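Local coordinates for protein HRI1 (Saccharomyces cerevisiae, PDB 3RBY) that is of unknown function and non-essential, but interacts with HRR25 and may interact with SEC72, at residues L24-V27 and Y33-L36; N83-V88 and E190-I195; E164-L169 and G212-K217; R196-D201 and E206-Y211. All coordinates share one frame; numbering follows the deposited sequence.

Contact 1 (L24-V27 and Y33-L36)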
loop_
_atom_site.group_PDB
_atom_site.type_symbol
_atom_site.label_atom_id
_atom_site.label_comp_id
_atom_site.label_asym_id
_atom_site.label_seq_id
_atom_site.Cartn_x
_atom_site.Cartn_y
_atom_site.Cartn_z
ATOM N N LEU A 24 -7.257 4.004 -8.883
ATOM C CA LEU A 24 -7.772 4.759 -7.753
ATOM C C LEU A 24 -9.292 4.675 -7.824
ATOM O O LEU A 24 -9.877 4.889 -8.897
ATOM C CB LEU A 24 -7.331 6.229 -7.831
ATOM C CG LEU A 24 -5.897 6.606 -7.424
ATOM C CD1 LEU A 24 -5.627 8.087 -7.603
ATOM C CD2 LEU A 24 -5.609 6.219 -5.983
ATOM N N SER A 25 -9.935 4.359 -6.701
ATOM C CA SER A 25 -11.397 4.455 -6.613
ATOM C C SER A 25 -11.801 5.623 -5.726
ATOM O O SER A 25 -11.346 5.733 -4.581
ATOM C CB SER A 25 -12.010 3.158 -6.094
ATOM O OG SER A 25 -11.843 2.089 -7.023
ATOM N N SER A 26 -12.641 6.505 -6.268
ATOM C CA SER A 26 -13.162 7.635 -5.512
ATOM C C SER A 26 -14.604 7.379 -5.073
ATOM O O SER A 26 -15.492 7.144 -5.912
ATOM C CB SER A 26 -13.111 8.924 -6.344
ATOM O OG SER A 26 -11.844 9.115 -6.941
ATOM N N VAL A 27 -14.846 7.443 -3.766
ATOM C CA VAL A 27 -16.212 7.358 -3.264
ATOM C C VAL A 27 -16.553 8.648 -2.521
ATOM O O VAL A 27 -15.970 8.949 -1.474
ATOM C CB VAL A 27 -16.414 6.133 -2.358
ATOM C CG1 VAL A 27 -17.883 6.039 -1.911
ATOM C CG2 VAL A 27 -16.001 4.858 -3.093
ATOM N N TYR A 33 -19.500 7.145 -7.014
ATOM C CA TYR A 33 -18.218 6.454 -7.163
ATOM C C TYR A 33 -17.717 6.391 -8.614
ATOM O O TYR A 33 -18.518 6.274 -9.555
ATOM C CB TYR A 33 -18.324 5.032 -6.591
ATOM C CG TYR A 33 -19.277 4.155 -7.370
ATOM C CD1 TYR A 33 -18.831 3.408 -8.452
ATOM C CD2 TYR A 33 -20.632 4.081 -7.034
ATOM C CE1 TYR A 33 -19.694 2.603 -9.179
ATOM C CE2 TYR A 33 -21.511 3.273 -7.760
ATOM C CZ TYR A 33 -21.031 2.541 -8.832
ATOM O OH TYR A 33 -21.884 1.740 -9.562
ATOM N N ILE A 34 -16.393 6.471 -8.778
ATOM C CA ILE A 34 -15.721 6.220 -10.058
ATOM C C ILE A 34 -14.428 5.439 -9.800
ATOM O O ILE A 34 -13.788 5.609 -8.756
ATOM C CB ILE A 34 -15.387 7.533 -10.786
ATOM C CG1 ILE A 34 -14.758 7.262 -12.155
ATOM C CG2 ILE A 34 -14.458 8.376 -9.948
ATOM C CD1 ILE A 34 -14.832 8.460 -13.079
ATOM N N SER A 35 -14.054 4.577 -10.736
ATOM C CA SER A 35 -12.816 3.825 -10.618
ATOM C C SER A 35 -12.095 3.797 -11.969
ATOM O O SER A 35 -12.590 3.185 -12.919
ATOM C CB SER A 35 -13.091 2.399 -10.113
ATOM O OG SER A 35 -11.888 1.708 -9.809
ATOM N N LEU A 36 -10.949 4.484 -12.061
ATOM C CA LEU A 36 -10.152 4.519 -13.295
ATOM C C LEU A 36 -8.963 3.583 -13.131
ATOM O O LEU A 36 -8.284 3.616 -12.093
ATOM C CB LEU A 36 -9.683 5.940 -13.616
ATOM C CG LEU A 36 -10.833 6.935 -13.791
ATOM C CD1 LEU A 36 -10.323 8.336 -14.164
ATOM C CD2 LEU A 36 -11.825 6.411 -14.834
#
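Tyr-33 carries the flat ring of this contact, yet it meets Val-27 through its CB, with Val-27 CG2 at 4.2 Å. The Tyr-33 ring is swung away from strand 24-27, with CG placed between the backbone N and the carbonyl carbon (chi1 66°). The ring makes an edge-to-face pair with Phe-76, and its OH is hydrogen-bonded to Thr-61. Strand 24-27 and the start of strand 33-38 run antiparallel as a hairpin. Ser-26 and Ile-34 form a hydrogen-bonded pair, Ser-26 N giving its bond to Ile-34 O at 2.9 Å. The return bond, Ile-34 N to Ser-26 O, is 3.1 Å. Leu-24 N to Leu-36 O and Leu-36 N to Leu-24 O are both weak, at 3.4 Å. One face carries Ser-25, Val-27, Tyr-33 and Ser-35. Ser-25 and Ser-35 are a non-hydrogen-bonded backbone pair, but their hydroxyls join directly, OG to OG at 2.8 Å. Ser-35 OG stands opposite its own backbone N (chi1 -172°), while Ser-25 OG lies beside its N, and this brings the two oxygens together. Leu-24, Ser-26, Ile-34 and Leu-36 share the opposite face. There Ser-26 CB rests on Ile-34 CG2 at 3.9 Å, and Leu-24 and Leu-36 touch Arg-196 of the second sheet. The hydroxyl pair thus adds a side-chain bond where the backbone makes none. Both buried hydroxyls are satisfied: Ser-35 OG by Ser-25 OG and Arg-37 NE, Ser-26 OG by Gln-178 NE2, which also bonds Leu-24 O and so links the two sheets.

Contact 2 (N83-V88 and E190-I195)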
loop_
_atom_site.group_PDB
_atom_site.type_symbol
_atom_site.label_atom_id
_atom_site.label_comp_id
_atom_site.label_asym_id
_atom_site.label_seq_id
_atom_site.Cartn_x
_atom_site.Cartn_y
_atom_site.Cartn_z
ATOM N N ASN A 83 -16.702 -2.174 -20.420
ATOM C CA ASN A 83 -17.008 -3.463 -21.030
ATOM C C ASN A 83 -18.310 -3.393 -21.816
ATOM O O ASN A 83 -18.329 -3.660 -23.016
ATOM C CB ASN A 83 -17.098 -4.578 -19.980
ATOM C CG ASN A 83 -15.754 -4.889 -19.331
ATOM O OD1 ASN A 83 -14.679 -4.617 -19.897
ATOM N ND2 ASN A 83 -15.808 -5.477 -18.130
ATOM N N VAL A 84 -19.403 -3.032 -21.148
ATOM C CA VAL A 84 -20.678 -2.964 -21.849
ATOM C C VAL A 84 -20.667 -1.845 -22.883
ATOM O O VAL A 84 -21.243 -1.982 -23.959
ATOM C CB VAL A 84 -21.917 -2.831 -20.907
ATOM C CG1 VAL A 84 -21.584 -3.267 -19.488
ATOM C CG2 VAL A 84 -22.478 -1.422 -20.944
ATOM N N TYR A 85 -20.013 -0.738 -22.568
ATOM C CA TYR A 85 -19.936 0.351 -23.531
ATOM C C TYR A 85 -19.288 -0.117 -24.820
ATOM O O TYR A 85 -19.789 0.156 -25.901
ATOM C CB TYR A 85 -19.123 1.520 -22.976
ATOM C CG TYR A 85 -19.208 2.761 -23.831
ATOM C CD1 TYR A 85 -18.328 2.965 -24.881
ATOM C CD2 TYR A 85 -20.179 3.727 -23.589
ATOM C CE1 TYR A 85 -18.405 4.104 -25.670
ATOM C CE2 TYR A 85 -20.264 4.874 -24.363
ATOM C CZ TYR A 85 -19.377 5.056 -25.405
ATOM O OH TYR A 85 -19.461 6.197 -26.172
ATOM N N LEU A 86 -18.160 -0.814 -24.686
ATOM C CA LEU A 86 -17.355 -1.236 -25.825
ATOM C C LEU A 86 -17.693 -2.648 -26.303
ATOM O O LEU A 86 -17.045 -3.163 -27.223
ATOM C CB LEU A 86 -15.866 -1.162 -25.480
ATOM C CG LEU A 86 -15.298 0.240 -25.256
ATOM C CD1 LEU A 86 -13.835 0.180 -24.813
ATOM C CD2 LEU A 86 -15.454 1.096 -26.509
ATOM N N ASN A 87 -18.693 -3.275 -25.683
ATOM C CA ASN A 87 -19.130 -4.610 -26.098
ATOM C C ASN A 87 -18.036 -5.675 -25.968
ATOM O O ASN A 87 -17.956 -6.592 -26.783
ATOM C CB ASN A 87 -19.639 -4.588 -27.544
ATOM C CG ASN A 87 -20.826 -3.662 -27.734
ATOM O OD1 ASN A 87 -20.690 -2.542 -28.245
ATOM N ND2 ASN A 87 -22.002 -4.127 -27.329
ATOM N N VAL A 88 -17.202 -5.546 -24.942
ATOM C CA VAL A 88 -16.092 -6.467 -24.726
ATOM C C VAL A 88 -16.582 -7.868 -24.419
ATOM O O VAL A 88 -17.158 -8.113 -23.352
ATOM C CB VAL A 88 -15.223 -6.018 -23.560
ATOM C CG1 VAL A 88 -14.093 -7.014 -23.353
ATOM C CG2 VAL A 88 -14.712 -4.601 -23.802
ATOM N N GLU A 190 -13.883 5.873 -29.353
ATOM C CA GLU A 190 -13.921 7.261 -29.775
ATOM C C GLU A 190 -14.917 8.040 -28.911
ATOM O O GLU A 190 -14.844 9.269 -28.778
ATOM C CB GLU A 190 -14.302 7.330 -31.262
ATOM C CG GLU A 190 -13.530 8.370 -32.039
ATOM C CD GLU A 190 -12.050 8.297 -31.739
ATOM O OE1 GLU A 190 -11.433 7.269 -32.100
ATOM O OE2 GLU A 190 -11.510 9.253 -31.120
ATOM N N GLY A 191 -15.839 7.304 -28.305
ATOM C CA GLY A 191 -16.851 7.908 -27.471
ATOM C C GLY A 191 -16.454 8.091 -26.017
ATOM O O GLY A 191 -17.270 8.583 -25.238
ATOM N N LEU A 192 -15.228 7.716 -25.639
ATOM C CA LEU A 192 -14.809 7.833 -24.229
ATOM C C LEU A 192 -13.838 8.977 -23.898
ATOM O O LEU A 192 -12.943 9.303 -24.682
ATOM C CB LEU A 192 -14.245 6.512 -23.719
ATOM C CG LEU A 192 -15.186 5.318 -23.873
ATOM C CD1 LEU A 192 -14.446 3.998 -23.671
ATOM C CD2 LEU A 192 -16.387 5.435 -22.933
ATOM N N ASN A 193 -14.043 9.577 -22.723
ATOM C CA ASN A 193 -13.130 10.569 -22.150
ATOM C C ASN A 193 -12.943 10.356 -20.635
ATOM O O ASN A 193 -13.912 10.091 -19.914
ATOM C CB ASN A 193 -13.615 12.001 -22.417
ATOM C CG ASN A 193 -13.927 12.254 -23.881
ATOM O OD1 ASN A 193 -13.094 12.788 -24.629
ATOM N ND2 ASN A 193 -15.142 11.888 -24.295
ATOM N N PHE A 194 -11.696 10.443 -20.163
ATOM C CA PHE A 194 -11.411 10.330 -18.736
ATOM C C PHE A 194 -10.378 11.365 -18.344
ATOM O O PHE A 194 -9.548 11.766 -19.158
ATOM C CB PHE A 194 -10.856 8.952 -18.373
ATOM C CG PHE A 194 -11.726 7.806 -18.801
ATOM C CD1 PHE A 194 -12.888 7.490 -18.099
ATOM C CD2 PHE A 194 -11.373 7.027 -19.903
ATOM C CE1 PHE A 194 -13.696 6.419 -18.495
ATOM C CE2 PHE A 194 -12.170 5.956 -20.307
ATOM C CZ PHE A 194 -13.335 5.648 -19.603
ATOM N N ILE A 195 -10.418 11.791 -17.093
ATOM C CA ILE A 195 -9.346 12.611 -16.565
ATOM C C ILE A 195 -9.047 12.219 -15.128
ATOM O O ILE A 195 -9.948 11.798 -14.376
ATOM C CB ILE A 195 -9.700 14.089 -16.602
ATOM C CG1 ILE A 195 -11.006 14.316 -15.848
ATOM C CG2 ILE A 195 -9.836 14.558 -18.042
ATOM C CD1 ILE A 195 -11.177 15.743 -15.354
#
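Tyr-85 and Leu-86, toward the end of the short helix that starts at 82, pack on Leu-192 at the start of strand 192-199. The main contact is a CH-pi interaction. Leu-192 CD2 sits over the centre of one face of the Tyr-85 ring, 3.7 Å from the ring centroid and 13° off its normal. The two side chains run alongside each other, pointing opposite ways, and Leu-192 CG also comes within 3.9 Å of Tyr-85 CE1. Tyr-85 CG is trans to the backbone N (chi1 -170°), which carries the ring out from the helix to the strand. The other methyl of the leucine is used as well: Leu-192 CD1 meets Leu-86 CD1 tip to tip at 4.0 Å. Leu-86 CD2 touches the Tyr-85 ring at its edge, so the two helix side chains form one apolar surface. Tyr-85 OH passes 3.4 Å from Gly-191 CA, where glycine offers no side chain. The hydroxyl is hydrogen-bonded to Gln-183 O in the neighbouring strand 176-183. The contact is thus apolar at the leucines and polar at the tip of the tyrosine. Just beyond the touching residues the chain turns away. Val-88 N bonds to Asn-83 O at 2.9 Å, Asn-87 N bonds weakly to Val-84 O, and Asn-87 has positive phi. This is a Schellman motif, the classic ending of a helix, here closing a single short helix packed against a beta strand.

Contact 3 (E164-L169 and G212-K217)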
loop_
_atom_site.group_PDB
_atom_site.type_symbol
_atom_site.label_atom_id
_atom_site.label_comp_id
_atom_site.label_asym_id
_atom_site.label_seq_id
_atom_site.Cartn_x
_atom_site.Cartn_y
_atom_site.Cartn_z
ATOM N N GLU A 164 -28.479 15.346 -23.043
ATOM C CA GLU A 164 -29.120 14.097 -23.434
ATOM C C GLU A 164 -28.178 13.218 -24.242
ATOM O O GLU A 164 -28.326 11.998 -24.271
ATOM C CB GLU A 164 -30.409 14.371 -24.219
ATOM C CG GLU A 164 -30.323 15.547 -25.196
ATOM C CD GLU A 164 -31.388 15.497 -26.299
ATOM O OE1 GLU A 164 -31.126 16.046 -27.392
ATOM O OE2 GLU A 164 -32.479 14.915 -26.083
ATOM N N ALA A 165 -27.210 13.850 -24.900
ATOM C CA ALA A 165 -26.268 13.141 -25.763
ATOM C C ALA A 165 -25.064 12.552 -25.017
ATOM O O ALA A 165 -24.245 11.836 -25.618
ATOM C CB ALA A 165 -25.796 14.058 -26.889
ATOM N N TYR A 166 -24.954 12.850 -23.722
ATOM C CA TYR A 166 -23.769 12.459 -22.958
ATOM C C TYR A 166 -24.073 11.893 -21.590
ATOM O O TYR A 166 -25.038 12.294 -20.938
ATOM C CB TYR A 166 -22.871 13.663 -22.728
ATOM C CG TYR A 166 -22.115 14.139 -23.933
ATOM C CD1 TYR A 166 -20.875 13.599 -24.255
ATOM C CD2 TYR A 166 -22.623 15.151 -24.734
ATOM C CE1 TYR A 166 -20.169 14.043 -25.354
ATOM C CE2 TYR A 166 -21.928 15.609 -25.828
ATOM C CZ TYR A 166 -20.700 15.052 -26.139
ATOM O OH TYR A 166 -20.001 15.507 -27.237
ATOM N N ASP A 167 -23.218 10.966 -21.161
ATOM C CA ASP A 167 -23.108 10.581 -19.763
ATOM C C ASP A 167 -21.780 11.101 -19.203
ATOM O O ASP A 167 -20.758 11.066 -19.893
ATOM C CB ASP A 167 -23.177 9.065 -19.624
ATOM C CG ASP A 167 -24.552 8.516 -19.932
ATOM O OD1 ASP A 167 -24.626 7.400 -20.486
ATOM O OD2 ASP A 167 -25.548 9.194 -19.618
ATOM N N GLY A 168 -21.789 11.581 -17.959
ATOM C CA GLY A 168 -20.572 12.101 -17.362
ATOM C C GLY A 168 -20.644 12.347 -15.865
ATOM O O GLY A 168 -21.669 12.800 -15.346
ATOM N N LEU A 169 -19.537 12.064 -15.173
ATOM C CA LEU A 169 -19.444 12.228 -13.724
ATOM C C LEU A 169 -18.029 12.677 -13.391
ATOM O O LEU A 169 -17.054 12.067 -13.844
ATOM C CB LEU A 169 -19.687 10.880 -13.048
ATOM C CG LEU A 169 -20.664 10.693 -11.884
ATOM C CD1 LEU A 169 -20.028 9.863 -10.794
ATOM C CD2 LEU A 169 -21.182 12.010 -11.341
ATOM N N GLY A 212 -9.097 10.971 -24.459
ATOM C CA GLY A 212 -10.273 11.325 -25.237
ATOM C C GLY A 212 -10.186 12.733 -25.800
ATOM O O GLY A 212 -9.409 13.568 -25.320
ATOM N N LYS A 213 -10.991 13.018 -26.816
ATOM C CA LYS A 213 -10.847 14.290 -27.500
ATOM C C LYS A 213 -11.775 15.394 -26.982
ATOM O O LYS A 213 -11.611 16.570 -27.347
ATOM C CB LYS A 213 -10.970 14.106 -29.017
ATOM C CG LYS A 213 -12.053 13.127 -29.442
ATOM C CD LYS A 213 -12.511 13.440 -30.859
ATOM C CE LYS A 213 -13.302 12.295 -31.448
ATOM N NZ LYS A 213 -13.379 12.471 -32.923
ATOM N N GLU A 214 -12.715 15.036 -26.107
ATOM C CA GLU A 214 -13.646 16.031 -25.561
ATOM C C GLU A 214 -13.370 16.430 -24.102
ATOM O O GLU A 214 -14.221 17.034 -23.425
ATOM C CB GLU A 214 -15.074 15.538 -25.715
ATOM C CG GLU A 214 -15.375 15.022 -27.098
ATOM C CD GLU A 214 -16.861 14.982 -27.394
ATOM O OE1 GLU A 214 -17.491 16.060 -27.525
ATOM O OE2 GLU A 214 -17.397 13.866 -27.475
ATOM N N VAL A 215 -12.168 16.100 -23.636
ATOM C CA VAL A 215 -11.725 16.414 -22.278
ATOM C C VAL A 215 -11.917 17.875 -21.863
ATOM O O VAL A 215 -12.201 18.153 -20.698
ATOM C CB VAL A 215 -10.258 15.995 -22.094
ATOM C CG1 VAL A 215 -9.678 16.613 -20.838
ATOM C CG2 VAL A 215 -10.152 14.466 -22.075
ATOM N N ASN A 216 -11.782 18.812 -22.797
ATOM C CA ASN A 216 -12.023 20.228 -22.462
ATOM C C ASN A 216 -13.495 20.561 -22.175
ATOM O O ASN A 216 -13.828 21.721 -21.890
ATOM C CB ASN A 216 -11.462 21.176 -23.539
ATOM C CG ASN A 216 -12.273 21.151 -24.851
ATOM O OD1 ASN A 216 -12.945 20.169 -25.170
ATOM N ND2 ASN A 216 -12.184 22.234 -25.621
ATOM N N LYS A 217 -14.373 19.558 -22.272
ATOM C CA LYS A 217 -15.782 19.745 -21.905
ATOM C C LYS A 217 -16.033 19.254 -20.472
ATOM O O LYS A 217 -17.181 19.183 -20.025
ATOM C CB LYS A 217 -16.718 19.013 -22.868
ATOM C CG LYS A 217 -16.839 19.599 -24.277
ATOM C CD LYS A 217 -17.714 18.657 -25.136
ATOM C CE LYS A 217 -18.169 19.277 -26.464
ATOM N NZ LYS A 217 -17.235 18.994 -27.593
#
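Tyr-166 and Glu-214 make the tight part of this contact. Tyr-166 OH donates to Glu-214 OE1 at 2.6 Å, a short bond. The oxygen is met on its syn side, with the donor 16° out of the carboxylate plane. Glu-214 OE2 lies at the edge of the Tyr-166 ring, in its plane, 3.5 Å from Tyr-166 CE1. Ring and carboxylate are turned 61° against each other, so the acid is not stacked on the ring. Tyr-166 opens strand 166-173, and its side chain points across to the loop that follows strand 205-211. From that loop Glu-214 reaches the hydroxyl with CG opposite its carbonyl carbon (chi1 -48°) and the chain extended beyond. Lys-217 completes the polar group from within the loop. Its NZ forms a salt bridge with Glu-214 OE1 at 2.9 Å, meeting the anti lone pair of that oxygen, away from OE2. Lys-217 N also bonds to Glu-214 O at 2.8 Å, which holds the two residues of the turn together. The second carboxylate oxygen, OE2, accepts from Gln-183 NE2. The rest of the contact is loose. Lys-217 CE comes no nearer than 4.3 Å to Tyr-166 OH. Only 99 Å² is buried in all, and the three touching residues are partly exposed. Tyr-166 and Lys-217 both also touch Leu-236 of strand 236-244. The chemistry implies a carboxylate held by three side chains, two donors on OE1 and one on OE2, which limits its rotation. Three donors, one of them a charged lysine, would probably favour the ionised form.

Contact 4 (R196-D201 and E206-Y211)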
loop_
_atom_site.group_PDB
_atom_site.type_symbol
_atom_site.label_atom_id
_atom_site.label_comp_id
_atom_site.label_asym_id
_atom_site.label_seq_id
_atom_site.Cartn_x
_atom_site.Cartn_y
_atom_site.Cartn_z
ATOM N N ARG A 196 -7.773 12.328 -14.776
ATOM C CA ARG A 196 -7.338 12.244 -13.400
ATOM C C ARG A 196 -6.541 13.514 -13.183
ATOM O O ARG A 196 -5.540 13.753 -13.863
ATOM C CB ARG A 196 -6.464 11.023 -13.171
ATOM C CG ARG A 196 -7.004 10.094 -12.118
ATOM C CD ARG A 196 -5.949 9.720 -11.119
ATOM N NE ARG A 196 -5.099 8.647 -11.601
ATOM C CZ ARG A 196 -5.421 7.351 -11.651
ATOM N NH1 ARG A 196 -4.525 6.488 -12.102
ATOM N NH2 ARG A 196 -6.607 6.901 -11.267
ATOM N N LEU A 197 -7.022 14.352 -12.278
ATOM C CA LEU A 197 -6.453 15.670 -12.096
ATOM C C LEU A 197 -5.995 15.780 -10.652
ATOM O O LEU A 197 -6.664 15.267 -9.753
ATOM C CB LEU A 197 -7.528 16.717 -12.359
ATOM C CG LEU A 197 -7.406 17.743 -13.476
ATOM C CD1 LEU A 197 -8.543 18.733 -13.302
ATOM C CD2 LEU A 197 -6.050 18.464 -13.456
ATOM N N LEU A 198 -4.863 16.444 -10.424
ATOM C CA LEU A 198 -4.352 16.613 -9.074
ATOM C C LEU A 198 -4.078 18.082 -8.814
ATOM O O LEU A 198 -3.336 18.726 -9.572
ATOM C CB LEU A 198 -3.077 15.781 -8.877
ATOM C CG LEU A 198 -2.340 15.838 -7.528
ATOM C CD1 LEU A 198 -3.182 15.237 -6.410
ATOM C CD2 LEU A 198 -0.988 15.112 -7.628
ATOM N N GLU A 199 -4.690 18.625 -7.763
ATOM C CA GLU A 199 -4.359 19.981 -7.323
ATOM C C GLU A 199 -3.179 19.909 -6.355
ATOM O O GLU A 199 -3.310 19.428 -5.226
ATOM C CB GLU A 199 -5.551 20.698 -6.679
ATOM C CG GLU A 199 -5.146 22.019 -6.004
ATOM C CD GLU A 199 -6.321 22.778 -5.385
ATOM O OE1 GLU A 199 -6.143 23.404 -4.305
ATOM O OE2 GLU A 199 -7.422 22.761 -5.983
ATOM N N LYS A 200 -2.029 20.378 -6.831
ATOM C CA LYS A 200 -0.769 20.359 -6.100
ATOM C C LYS A 200 -0.757 21.429 -5.016
ATOM O O LYS A 200 -1.492 22.419 -5.109
ATOM C CB LYS A 200 0.390 20.650 -7.070
ATOM C CG LYS A 200 0.555 19.659 -8.206
ATOM C CD LYS A 200 1.150 18.352 -7.716
ATOM C CE LYS A 200 2.163 17.797 -8.702
ATOM N NZ LYS A 200 3.408 18.616 -8.735
ATOM N N ASP A 201 0.093 21.244 -4.007
ATOM C CA ASP A 201 0.269 22.249 -2.960
ATOM C C ASP A 201 0.612 23.628 -3.540
ATOM O O ASP A 201 0.349 24.645 -2.907
ATOM C CB ASP A 201 1.343 21.821 -1.950
ATOM C CG ASP A 201 1.062 20.455 -1.320
ATOM O OD1 ASP A 201 -0.086 19.962 -1.404
ATOM O OD2 ASP A 201 2.006 19.874 -0.734
ATOM N N GLU A 206 -2.695 19.513 -12.103
ATOM C CA GLU A 206 -1.910 18.833 -13.108
ATOM C C GLU A 206 -2.615 17.557 -13.544
ATOM O O GLU A 206 -3.242 16.875 -12.721
ATOM C CB GLU A 206 -0.502 18.569 -12.554
ATOM C CG GLU A 206 0.113 17.222 -12.932
ATOM C CD GLU A 206 1.560 17.092 -12.448
ATOM O OE1 GLU A 206 2.175 16.032 -12.717
ATOM O OE2 GLU A 206 2.074 18.051 -11.807
ATOM N N PHE A 207 -2.532 17.248 -14.836
ATOM C CA PHE A 207 -3.179 16.061 -15.407
ATOM C C PHE A 207 -2.312 14.843 -15.258
ATOM O O PHE A 207 -1.285 14.726 -15.923
ATOM C CB PHE A 207 -3.484 16.269 -16.899
ATOM C CG PHE A 207 -4.614 17.228 -17.158
ATOM C CD1 PHE A 207 -5.934 16.784 -17.164
ATOM C CD2 PHE A 207 -4.367 18.578 -17.374
ATOM C CE1 PHE A 207 -6.991 17.673 -17.390
ATOM C CE2 PHE A 207 -5.416 19.472 -17.598
ATOM C CZ PHE A 207 -6.728 19.019 -17.607
ATOM N N LEU A 208 -2.723 13.918 -14.408
ATOM C CA LEU A 208 -1.996 12.668 -14.259
ATOM C C LEU A 208 -2.346 11.747 -15.415
ATOM O O LEU A 208 -1.595 10.833 -15.769
ATOM C CB LEU A 208 -2.372 12.001 -12.941
ATOM C CG LEU A 208 -2.075 12.819 -11.689
ATOM C CD1 LEU A 208 -2.217 11.940 -10.456
ATOM C CD2 LEU A 208 -0.672 13.452 -11.752
ATOM N N LEU A 209 -3.509 12.004 -15.997
ATOM C CA LEU A 209 -4.049 11.163 -17.042
ATOM C C LEU A 209 -5.168 11.940 -17.733
ATOM O O LEU A 209 -5.879 12.741 -17.104
ATOM C CB LEU A 209 -4.533 9.859 -16.426
ATOM C CG LEU A 209 -5.586 8.956 -17.046
ATOM C CD1 LEU A 209 -5.827 7.836 -16.054
ATOM C CD2 LEU A 209 -6.888 9.697 -17.298
ATOM N N SER A 210 -5.275 11.743 -19.042
ATOM C CA SER A 210 -6.228 12.470 -19.867
ATOM C C SER A 210 -6.431 11.722 -21.174
ATOM O O SER A 210 -5.543 11.678 -22.026
ATOM C CB SER A 210 -5.728 13.889 -20.142
ATOM O OG SER A 210 -6.520 14.527 -21.128
ATOM N N TYR A 211 -7.607 11.126 -21.318
ATOM C CA TYR A 211 -7.913 10.282 -22.454
ATOM C C TYR A 211 -9.178 10.767 -23.148
ATOM O O TYR A 211 -10.210 10.963 -22.500
ATOM C CB TYR A 211 -8.103 8.843 -21.993
ATOM C CG TYR A 211 -8.404 7.898 -23.122
ATOM C CD1 TYR A 211 -9.698 7.740 -23.584
ATOM C CD2 TYR A 211 -7.391 7.167 -23.738
ATOM C CE1 TYR A 211 -9.989 6.878 -24.620
ATOM C CE2 TYR A 211 -7.670 6.291 -24.787
ATOM C CZ TYR A 211 -8.977 6.152 -25.226
ATOM O OH TYR A 211 -9.278 5.280 -26.263
#
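Backbone hydrogen bonds join Leu-198 to Glu-206 and Arg-196 to Leu-209. Leu-198 N reaches Glu-206 O at 2.8 Å, and Glu-206 N returns a bond to Leu-198 O at 2.7 Å. Arg-196 N points almost straight at Leu-209 O, 3.0 Å away. Arg-196 O takes two bonds, from Leu-208 N at 2.9 Å and a weak one from Leu-209 N at 3.4 Å. Side-chain packing contacts lie on both faces. On one, Leu-197 and Phe-207 run side by side, and Leu-197 CD2 sits over the ring centre in a CH-pi contact, 4.0 Å from the centroid. On the other, Leu-209 CD1 covers one face of the Arg-196 guanidinium towards its rim, and Leu-198 CB meets Leu-208 CG. Lys-200 NZ and Glu-206 OE2 make a rather long salt bridge of 3.4 Å near the hairpin turn. Lys-200 bends at chi2, chi3 and chi4 to meet the extended Glu-206, and its CE lies nearer, 3.1 Å from Glu-206 OE2, so the ammonium is not aimed squarely at the acid. The Arg-196 guanidinium finds its partners elsewhere: NH1 bonds to Phe-22 O, NH2 to Gln-178 OE1, and the group makes a cation-pi contact with the Phe-22 ring. Two residues, Leu-208 and Leu-209, face the single Arg-196, and the register shifts by one. This is a classic beta bulge in an antiparallel hairpin, set where strand 205-211 turns a corner.

From the N terminus, contact 1 closes first, as a local hairpin in the larger antiparallel sheet. Contact 2 then opens at helix 82-86, just after strand 80-81 at one end of that sheet, and closes over a hundred residues later on strand 192-199 of the second sheet. Contact 3 opens inside this long loop and closes beyond it, so contacts 2 and 3 cross. Contact 4 follows contact 2 along strand 192-199 and is nested in the loop closed by contact 3. A hydrogen bond from Glu-214 N to Asn-193 OD1 ties contact 3 to contact 2. Leu-36 packs on Phe-194, so contact 1 lies against the second sheet.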